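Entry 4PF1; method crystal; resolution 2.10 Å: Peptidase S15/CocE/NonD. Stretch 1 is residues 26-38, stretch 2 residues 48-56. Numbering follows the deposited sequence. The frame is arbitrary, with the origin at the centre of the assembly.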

# COMPACT_ATOMS: atom_id res chain seq x y z
N LYS A 26 13.58 -33.31 14.06
CA LYS A 26 13.78 -34.30 13.00
C LYS A 26 14.31 -33.59 11.76
O LYS A 26 13.58 -32.84 11.11
CB LYS A 26 12.46 -35.04 12.70
CG LYS A 26 12.66 -36.37 12.01
CD LYS A 26 11.35 -37.12 11.87
CE LYS A 26 11.52 -38.49 11.27
NZ LYS A 26 11.68 -38.44 9.79
N THR A 27 15.62 -33.79 11.46
CA THR A 27 16.30 -33.10 10.36
C THR A 27 16.78 -34.04 9.23
O THR A 27 17.46 -33.58 8.32
CB THR A 27 17.50 -32.30 10.91
OG1 THR A 27 18.43 -33.20 11.52
CG2 THR A 27 17.09 -31.21 11.90
N ASP A 28 16.41 -35.34 9.28
CA ASP A 28 16.85 -36.32 8.26
C ASP A 28 16.25 -36.04 6.86
O ASP A 28 16.81 -36.53 5.87
CB ASP A 28 16.55 -37.76 8.70
CG ASP A 28 15.20 -37.96 9.35
OD1 ASP A 28 14.20 -38.08 8.60
OD2 ASP A 28 15.14 -38.02 10.59
N LEU A 29 15.17 -35.24 6.77
CA LEU A 29 14.55 -34.88 5.49
C LEU A 29 15.07 -33.51 4.98
O LEU A 29 14.59 -33.02 3.96
CB LEU A 29 13.01 -34.85 5.64
CG LEU A 29 12.21 -35.51 4.53
CD1 LEU A 29 12.22 -37.04 4.67
CD2 LEU A 29 10.78 -35.01 4.53
N PHE A 30 16.06 -32.92 5.68
CA PHE A 30 16.65 -31.64 5.29
C PHE A 30 17.69 -31.87 4.18
O PHE A 30 18.29 -32.95 4.13
CB PHE A 30 17.31 -30.93 6.50
CG PHE A 30 16.40 -30.29 7.54
CD1 PHE A 30 15.15 -30.83 7.82
CD2 PHE A 30 16.84 -29.21 8.30
CE1 PHE A 30 14.33 -30.26 8.81
CE2 PHE A 30 16.03 -28.65 9.28
CZ PHE A 30 14.78 -29.17 9.53
N ASP A 31 17.91 -30.88 3.30
CA ASP A 31 18.90 -31.04 2.23
C ASP A 31 20.31 -30.61 2.72
O ASP A 31 21.22 -30.44 1.91
CB ASP A 31 18.48 -30.28 0.96
CG ASP A 31 18.49 -28.76 1.04
OD1 ASP A 31 18.76 -28.23 2.13
OD2 ASP A 31 18.24 -28.12 0.01
N TYR A 32 20.47 -30.43 4.05
CA TYR A 32 21.72 -30.00 4.67
C TYR A 32 21.83 -30.55 6.10
O TYR A 32 20.81 -30.83 6.73
CB TYR A 32 21.82 -28.45 4.69
CG TYR A 32 20.85 -27.77 5.64
CD1 TYR A 32 19.53 -27.54 5.27
CD2 TYR A 32 21.26 -27.35 6.90
CE1 TYR A 32 18.63 -26.93 6.14
CE2 TYR A 32 20.37 -26.74 7.78
CZ TYR A 32 19.06 -26.52 7.40
OH TYR A 32 18.18 -25.90 8.26
N THR A 33 23.07 -30.64 6.62
CA THR A 33 23.33 -31.06 8.00
C THR A 33 23.86 -29.86 8.78
O THR A 33 24.68 -29.10 8.27
CB THR A 33 24.28 -32.27 8.02
OG1 THR A 33 23.66 -33.35 7.32
CG2 THR A 33 24.62 -32.73 9.44
N ARG A 34 23.36 -29.67 10.01
CA ARG A 34 23.76 -28.56 10.87
C ARG A 34 24.65 -29.07 12.00
O ARG A 34 24.18 -29.80 12.88
CB ARG A 34 22.51 -27.85 11.42
CG ARG A 34 22.79 -26.56 12.18
CD ARG A 34 21.50 -25.95 12.73
NE ARG A 34 20.67 -25.39 11.67
CZ ARG A 34 20.72 -24.12 11.27
NH1 ARG A 34 21.55 -23.27 11.86
NH2 ARG A 34 19.94 -23.69 10.29
N ARG A 35 25.95 -28.70 11.96
CA ARG A 35 26.92 -29.08 12.99
C ARG A 35 27.23 -27.89 13.89
O ARG A 35 27.69 -26.85 13.41
CB ARG A 35 28.22 -29.62 12.35
CG ARG A 35 28.25 -31.13 12.22
CD ARG A 35 29.62 -31.62 11.78
NE ARG A 35 30.61 -31.57 12.86
CZ ARG A 35 31.80 -32.17 12.81
NH1 ARG A 35 32.15 -32.88 11.74
NH2 ARG A 35 32.63 -32.08 13.83
N GLU A 36 26.96 -28.03 15.19
CA GLU A 36 27.21 -26.98 16.18
C GLU A 36 28.42 -27.37 17.02
O GLU A 36 28.40 -28.39 17.70
CB GLU A 36 25.97 -26.74 17.05
CG GLU A 36 24.76 -26.28 16.25
CD GLU A 36 23.49 -26.02 17.05
OE1 GLU A 36 23.08 -26.92 17.82
OE2 GLU A 36 22.89 -24.95 16.85
N GLU A 37 29.51 -26.59 16.89
CA GLU A 37 30.76 -26.92 17.57
C GLU A 37 31.30 -25.78 18.41
O GLU A 37 31.28 -24.62 17.99
CB GLU A 37 31.83 -27.34 16.54
CG GLU A 37 31.47 -28.58 15.72
CD GLU A 37 31.56 -29.91 16.44
OE1 GLU A 37 32.29 -30.00 17.45
OE2 GLU A 37 30.93 -30.88 15.96
N MET A 38 31.81 -26.11 19.61
CA MET A 38 32.47 -25.15 20.49
C MET A 38 33.97 -25.36 20.32
O MET A 38 34.57 -26.20 20.99
CB MET A 38 32.01 -25.33 21.96
CG MET A 38 30.58 -24.87 22.22
SD MET A 38 30.36 -23.06 22.12
CE MET A 38 30.98 -22.56 23.74
N ASN A 48 31.51 -20.45 19.61
CA ASN A 48 30.35 -21.13 19.05
C ASN A 48 30.40 -21.07 17.52
O ASN A 48 30.42 -19.98 16.94
CB ASN A 48 29.05 -20.52 19.58
CG ASN A 48 27.82 -21.31 19.24
OD1 ASN A 48 27.83 -22.54 19.19
ND2 ASN A 48 26.72 -20.60 19.00
N THR A 49 30.47 -22.25 16.87
CA THR A 49 30.63 -22.34 15.43
C THR A 49 29.52 -23.18 14.79
O THR A 49 29.34 -24.35 15.14
CB THR A 49 32.03 -22.89 15.10
OG1 THR A 49 32.99 -22.26 15.96
CG2 THR A 49 32.42 -22.69 13.66
N ILE A 50 28.78 -22.58 13.85
CA ILE A 50 27.67 -23.23 13.15
C ILE A 50 28.13 -23.62 11.75
O ILE A 50 28.39 -22.75 10.93
CB ILE A 50 26.40 -22.32 13.12
CG1 ILE A 50 26.04 -21.73 14.53
CG2 ILE A 50 25.20 -23.02 12.46
CD1 ILE A 50 25.98 -22.75 15.74
N ILE A 51 28.22 -24.93 11.49
CA ILE A 51 28.69 -25.48 10.22
C ILE A 51 27.51 -26.10 9.44
O ILE A 51 26.86 -27.03 9.92
CB ILE A 51 29.83 -26.51 10.46
CG1 ILE A 51 30.95 -25.91 11.35
CG2 ILE A 51 30.40 -27.04 9.14
CD1 ILE A 51 31.58 -26.90 12.34
N LEU A 52 27.25 -25.56 8.24
CA LEU A 52 26.16 -26.04 7.38
C LEU A 52 26.75 -26.81 6.20
O LEU A 52 27.40 -26.22 5.33
CB LEU A 52 25.26 -24.88 6.91
CG LEU A 52 24.77 -23.90 7.99
CD1 LEU A 52 24.10 -22.70 7.36
CD2 LEU A 52 23.82 -24.58 8.97
N ILE A 53 26.56 -28.13 6.20
CA ILE A 53 27.10 -28.99 5.15
C ILE A 53 25.96 -29.48 4.24
O ILE A 53 25.04 -30.14 4.73
CB ILE A 53 27.91 -30.19 5.73
CG1 ILE A 53 28.82 -29.75 6.90
CG2 ILE A 53 28.71 -30.89 4.62
CD1 ILE A 53 29.13 -30.83 7.92
N PRO A 54 26.00 -29.18 2.93
CA PRO A 54 24.95 -29.70 2.03
C PRO A 54 25.00 -31.22 1.98
O PRO A 54 26.08 -31.80 1.97
CB PRO A 54 25.29 -29.07 0.67
CG PRO A 54 26.28 -27.98 0.97
CD PRO A 54 27.02 -28.41 2.18
N LYS A 55 23.83 -31.88 2.01
CA LYS A 55 23.79 -33.35 2.01
C LYS A 55 24.29 -33.95 0.69
O LYS A 55 23.93 -33.47 -0.39
CB LYS A 55 22.37 -33.86 2.33
CG LYS A 55 22.05 -33.83 3.82
CD LYS A 55 21.03 -34.89 4.20
CE LYS A 55 20.81 -34.98 5.69
NZ LYS A 55 19.76 -34.04 6.15
N GLY A 56 25.14 -34.97 0.80
CA GLY A 56 25.70 -35.70 -0.33
C GLY A 56 26.96 -35.10 -0.95
O GLY A 56 27.59 -35.74 -1.79
O HOH W 1 25.82 -33.47 5.29

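Residues 32-38 and 48-54 form neighbouring antiparallel strands, their N-to-C directions 159° apart and their axes 4.5 Å apart at closest approach. The register pairs Y32 with P54 and runs without a break to M38 with N48. Pairs with and without mutual hydrogen bonds alternate. In the hydrogen-bonded pairs each residue gives its amide to the other's carbonyl: T33 N to I53 O at 2.8 Å and I53 N to T33 O at 3.0 Å, then R35 N to I51 O and I51 N to R35 O, both at 2.8 Å. E37 N reaches T49 O at 2.8 Å with a nearly straight N-H...O angle of 175°, whereas the return bond from T49 N to E37 O, though shorter at 2.7 Å, is bent to 147°. Between these rungs, CA-H...O contacts fill the spacing, as from R34 CA to I51 O at 3.6 Å. P54 has no amide hydrogen to give, and it occupies a non-hydrogen-bonded position, where this inter-strand ladder asks for none. Just past it, K55 N donates to D31 O at 3.0 Å, extending the ladder beyond the strand ends.

Upstream of the first strand, T27 to F30 make a type I turn, closed by F30 N to T27 O at 3.1 Å. The side chain of K55 reaches across to this region. Its long methylene chain lets the ammonium group collect backbone carbonyls: K55 NZ donates to F30 O at 2.7 Å, and weakly to T27 O at 3.2 Å and Y32 O at 3.4 Å. A lysine suits this place because its terminal nitrogen carries several hydrogens.

The side chains alternate between the two faces of the sheet. On the face with Y32, R34 and E36, the L52 methyl CD2 lies over one face of the R34 guanidinium, 3.9 Å from CZ, and also meets Y32 CE2 at 4.2 Å. The flat guanidinium can thus pack on an aliphatic group while NH1 and NH2 of R34 hydrogen-bond elsewhere in the structure. E36 likewise offers its aliphatic part, CG lying 3.8 Å from I50 CD1. At the far end, M38 folds its flexible chain back so that SD lies 3.6 Å from N48 CA.

On the other face, R35 and E37 form a salt bridge, R35 NH2 to E37 OE2 at 3.0 Å, while their methylenes cover the buried isoleucines: R35 CD is 4.0 Å from I53 CD1 and E37 CG 3.8 Å from I51 CD1.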